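Local coordinates for protein ribonucleoside-diphosphate reductase (PDB 6QRZ) that binds a manganese-iron cofactor in a ferritin-like helical fold and probably acts as an R2-like ligand-binding oxidase, at residues A[62-67]-A[214-220]; A[85-89]-A[200-204]. All coordinates share one frame; numbering follows the deposited sequence.

Contact 1. Residues A[62-67]-A[214-220]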
# COMPACT_ATOMS: atom_id res chain seq x y z
N ILE A 62 2.13 1.62 -20.95
CA ILE A 62 2.67 0.49 -21.70
C ILE A 62 1.68 0.10 -22.79
O ILE A 62 0.54 -0.28 -22.51
CB ILE A 62 2.97 -0.69 -20.77
CG1 ILE A 62 4.03 -0.30 -19.73
CG2 ILE A 62 3.42 -1.90 -21.57
CD1 ILE A 62 4.35 -1.40 -18.74
N ASP A 63 2.12 0.19 -24.04
CA ASP A 63 1.26 -0.10 -25.18
C ASP A 63 1.32 -1.59 -25.51
O ASP A 63 2.41 -2.15 -25.68
CB ASP A 63 1.68 0.73 -26.40
CG ASP A 63 0.65 0.71 -27.51
OD1 ASP A 63 -0.42 0.09 -27.32
OD2 ASP A 63 0.91 1.32 -28.57
N PHE A 64 0.15 -2.22 -25.61
CA PHE A 64 0.03 -3.63 -25.94
C PHE A 64 -0.56 -3.85 -27.33
O PHE A 64 -1.06 -4.94 -27.62
CB PHE A 64 -0.82 -4.35 -24.89
CG PHE A 64 -0.23 -4.34 -23.51
CD1 PHE A 64 0.57 -5.39 -23.08
CD2 PHE A 64 -0.49 -3.30 -22.64
CE1 PHE A 64 1.11 -5.38 -21.81
CE2 PHE A 64 0.05 -3.29 -21.37
CZ PHE A 64 0.85 -4.34 -20.95
N SER A 65 -0.51 -2.83 -28.20
CA SER A 65 -1.16 -2.93 -29.49
C SER A 65 -0.43 -3.84 -30.46
O SER A 65 -1.04 -4.32 -31.42
CB SER A 65 -1.32 -1.53 -30.11
OG SER A 65 -0.06 -0.90 -30.28
N LYS A 66 0.86 -4.09 -30.25
CA LYS A 66 1.62 -4.99 -31.10
C LYS A 66 1.81 -6.38 -30.49
O LYS A 66 2.18 -7.31 -31.21
CB LYS A 66 2.99 -4.39 -31.44
CG LYS A 66 3.65 -4.97 -32.68
CD LYS A 66 4.86 -4.17 -33.13
CE LYS A 66 6.01 -4.30 -32.16
NZ LYS A 66 7.22 -3.56 -32.63
N ASP A 67 1.56 -6.54 -29.19
CA ASP A 67 1.65 -7.86 -28.58
C ASP A 67 0.58 -8.79 -29.12
O ASP A 67 0.83 -9.99 -29.31
CB ASP A 67 1.54 -7.75 -27.06
CG ASP A 67 2.60 -6.86 -26.46
OD1 ASP A 67 3.72 -6.82 -27.00
OD2 ASP A 67 2.32 -6.19 -25.44
N MET A 214 6.59 -9.77 -28.21
CA MET A 214 5.99 -9.19 -27.01
C MET A 214 6.80 -8.00 -26.49
O MET A 214 7.36 -8.08 -25.39
CB MET A 214 5.85 -10.24 -25.91
CG MET A 214 5.05 -11.46 -26.32
SD MET A 214 3.33 -11.07 -26.71
CE MET A 214 2.71 -12.69 -27.16
N PRO A 215 6.88 -6.89 -27.24
CA PRO A 215 7.60 -5.73 -26.70
C PRO A 215 6.87 -5.06 -25.55
O PRO A 215 7.52 -4.56 -24.62
CB PRO A 215 7.72 -4.80 -27.92
CG PRO A 215 6.56 -5.17 -28.77
CD PRO A 215 6.39 -6.66 -28.61
N GLY A 216 5.53 -5.03 -25.58
CA GLY A 216 4.79 -4.43 -24.49
C GLY A 216 4.96 -5.19 -23.18
O GLY A 216 5.15 -4.59 -22.13
N LEU A 217 4.89 -6.52 -23.24
CA LEU A 217 5.16 -7.32 -22.05
C LEU A 217 6.63 -7.23 -21.65
O LEU A 217 6.95 -7.33 -20.46
CB LEU A 217 4.75 -8.77 -22.28
CG LEU A 217 4.82 -9.68 -21.05
CD1 LEU A 217 3.88 -9.19 -19.96
CD2 LEU A 217 4.51 -11.12 -21.42
N SER A 218 7.53 -7.06 -22.62
CA SER A 218 8.94 -6.85 -22.30
C SER A 218 9.13 -5.57 -21.50
O SER A 218 9.90 -5.54 -20.53
CB SER A 218 9.78 -6.83 -23.58
OG SER A 218 9.67 -8.05 -24.28
N LYS A 219 8.45 -4.50 -21.90
CA LYS A 219 8.45 -3.28 -21.09
C LYS A 219 7.81 -3.53 -19.73
O LYS A 219 8.24 -2.97 -18.72
CB LYS A 219 7.72 -2.16 -21.83
CG LYS A 219 7.69 -0.83 -21.10
CD LYS A 219 9.08 -0.22 -20.99
CE LYS A 219 9.04 1.14 -20.32
NZ LYS A 219 10.39 1.74 -20.18
N THR A 220 6.79 -4.39 -19.69
CA THR A 220 6.14 -4.72 -18.43
C THR A 220 7.09 -5.49 -17.51
O THR A 220 7.23 -5.17 -16.33
CB THR A 220 4.87 -5.52 -18.69
OG1 THR A 220 3.97 -4.76 -19.50
CG2 THR A 220 4.18 -5.88 -17.38
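Asp-67 and Gly-216 make the polar centre of this contact, where the 62-67 loop lies over the first turn of helix 215-245. The carboxylate oxygen OD1 of Asp-67 accepts the backbone N-H of Gly-216 through its syn lone pair, at 2.9 Å between OD1 and N and 147° at the hydrogen. With CG set beside its own backbone N (chi1 -58°), the carboxylate reaches the N-terminal turn, where the helix dipole would probably favour its negative charge. The sulfur of Met-214, the N-cap residue, lies 3.8 Å from Asp-67 CB.

Gly-216, lacking a side chain, lies buried under the loop in the tight part, its CA near Asp-63 O and its O beside Ile-62 CG2. Ile-62, also buried, brings its CD1 to 3.5 Å from Thr-220 OG1, the two side chains crossing at about a right angle. That hydroxyl is directed by its 2.9 Å bond from OG1 to Gly-216 O, which takes Thr-220 N from the opposite face of the carbonyl. Phe-64 adds CZ, 3.5 Å from the same OG1.

The solvent side is looser: exposed Lys-66 lays CE 3.5 Å from CG of exposed Pro-215, and Lys-219 touches Ile-62 with CG while its amine heads off.

Inward, Met-214 and Leu-217 pack on Phe-136 of helix 113-139 and Phe-208 of helix 192-211, and Thr-220 rests on Ala-132 of helix 113-139.

Contact 2. Residues A[85-89]-A[200-204]; sequences IVSLF and GYKTF
Within the ferritin-like bundle that carries the metals, Phe-89 joins helix 76-98 to helix 192-211 by entering an aromatic cluster with Tyr-201 and Phe-204. The short segments 85-89 and 200-204 run roughly antiparallel, at 146°, with 11.3 Å between their axes, a spacing bridged largely by rings. Phe-89 points its leading edge at the backbone of Gly-200, with CZ 3.6 Å from Gly-200 CA, close to the plane of the ring. Its CE1 meets Tyr-201 CE1 at 3.5 Å. These two rings are nearly parallel, their planes 7° apart, but strongly offset, so that little of one face lies over the other. Phe-204 approaches Phe-89 in a similar displaced fashion, more tilted, CE2 to CE2 at 3.7 Å.

Ile-85 packs on the CE1 side of the Phe-204 ring, across from the CE2 side that meets Phe-89. Its CG1 sits between backbone N and carbonyl carbon (chi1 56°), the crowded position, and this sends CD1 across to 3.5 Å from Phe-204 CE1. Val-86 adds CG2, 4.0 Å from Phe-204 CZ. An alanine at Phe-89 removes the ring joining Tyr-201 and Phe-204, and is likely to open a gap between them and beside Gly-200 CA.

The side chain of Tyr-201 comes within about 4 Å of the manganese and touches Glu-228, a ligand of both metals. No hydrogen bond crosses the interface, so shape and dispersion hold it.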
# COMPACT_ATOMS: atom_id res chain seq x y z
N ILE A 85 3.09 -19.44 -17.68
CA ILE A 85 3.98 -18.69 -16.81
C ILE A 85 3.41 -17.31 -16.48
O ILE A 85 3.70 -16.75 -15.42
CB ILE A 85 5.38 -18.59 -17.44
CG1 ILE A 85 5.30 -17.98 -18.84
CG2 ILE A 85 6.04 -19.97 -17.49
CD1 ILE A 85 6.59 -18.06 -19.62
N VAL A 86 2.59 -16.75 -17.37
CA VAL A 86 1.91 -15.50 -17.05
C VAL A 86 0.82 -15.75 -16.02
O VAL A 86 0.60 -14.94 -15.11
CB VAL A 86 1.35 -14.85 -18.33
CG1 VAL A 86 0.37 -13.74 -17.99
CG2 VAL A 86 2.49 -14.31 -19.18
N SER A 87 0.11 -16.88 -16.13
CA SER A 87 -0.88 -17.24 -15.13
C SER A 87 -0.25 -17.49 -13.77
O SER A 87 -0.91 -17.35 -12.74
CB SER A 87 -1.67 -18.47 -15.58
OG SER A 87 -2.25 -18.27 -16.85
N LEU A 88 1.03 -17.88 -13.74
CA LEU A 88 1.70 -18.12 -12.47
C LEU A 88 1.98 -16.81 -11.74
O LEU A 88 1.69 -16.68 -10.55
CB LEU A 88 3.00 -18.89 -12.70
CG LEU A 88 2.84 -20.31 -13.24
CD1 LEU A 88 4.20 -20.98 -13.40
CD2 LEU A 88 1.93 -21.13 -12.33
N PHE A 89 2.53 -15.82 -12.45
CA PHE A 89 2.80 -14.53 -11.82
C PHE A 89 1.50 -13.84 -11.41
O PHE A 89 1.34 -13.43 -10.25
CB PHE A 89 3.61 -13.64 -12.76
CG PHE A 89 5.06 -14.01 -12.82
CD1 PHE A 89 5.94 -13.61 -11.82
CD2 PHE A 89 5.56 -14.74 -13.89
CE1 PHE A 89 7.28 -13.94 -11.88
CE2 PHE A 89 6.90 -15.08 -13.95
CZ PHE A 89 7.76 -14.68 -12.95
N GLY A 200 11.25 -16.94 -13.42
CA GLY A 200 10.34 -16.58 -14.49
C GLY A 200 10.80 -15.37 -15.28
O GLY A 200 10.48 -15.23 -16.46
N TYR A 201 11.56 -14.47 -14.64
CA TYR A 201 12.12 -13.33 -15.35
C TYR A 201 13.24 -13.78 -16.29
O TYR A 201 13.33 -13.30 -17.43
CB TYR A 201 12.63 -12.29 -14.37
CG TYR A 201 11.56 -11.73 -13.45
CD1 TYR A 201 10.22 -11.77 -13.81
CD2 TYR A 201 11.89 -11.17 -12.22
CE1 TYR A 201 9.24 -11.27 -12.98
CE2 TYR A 201 10.92 -10.67 -11.38
CZ TYR A 201 9.59 -10.72 -11.77
OH TYR A 201 8.62 -10.22 -10.94
N LYS A 202 14.10 -14.69 -15.83
CA LYS A 202 15.09 -15.28 -16.72
C LYS A 202 14.42 -16.11 -17.81
O LYS A 202 14.91 -16.15 -18.94
CB LYS A 202 16.08 -16.13 -15.92
CG LYS A 202 16.79 -15.37 -14.81
CD LYS A 202 17.66 -14.25 -15.35
CE LYS A 202 18.84 -14.80 -16.13
NZ LYS A 202 19.77 -13.72 -16.56
N THR A 203 13.32 -16.78 -17.48
CA THR A 203 12.52 -17.44 -18.51
C THR A 203 11.94 -16.42 -19.48
O THR A 203 11.93 -16.64 -20.69
CB THR A 203 11.41 -18.27 -17.87
OG1 THR A 203 11.98 -19.25 -16.99
CG2 THR A 203 10.58 -18.97 -18.94
N PHE A 204 11.46 -15.29 -18.95
CA PHE A 204 11.03 -14.20 -19.82
C PHE A 204 12.20 -13.59 -20.59
O PHE A 204 12.01 -13.02 -21.67
CB PHE A 204 10.33 -13.11 -19.00
CG PHE A 204 8.92 -13.45 -18.62
CD1 PHE A 204 8.15 -14.30 -19.40
CD2 PHE A 204 8.36 -12.93 -17.46
CE1 PHE A 204 6.85 -14.61 -19.04
CE2 PHE A 204 7.06 -13.23 -17.10
CZ PHE A 204 6.31 -14.08 -17.89

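In the fold
Along the chain the order is 62-67, 85-89, 200-204, 214-220, so both segments of contact 2 fall between those of contact 1. The centres are 15 Å apart, on the same side of the chain's centre, and the nearest atoms come to about 4 Å without touching. Helices 192-211 and 215-245 are consecutive and tie the two together: Phe-208 packs on Met-214 and also meets the ring of Phe-204. Contact 2 is buried, with Tyr-201 reaching the metal site, whereas contact 1 fastens a loop over the start of helix 215-245, which farther along supplies Glu-228 and His-231 to the metal site.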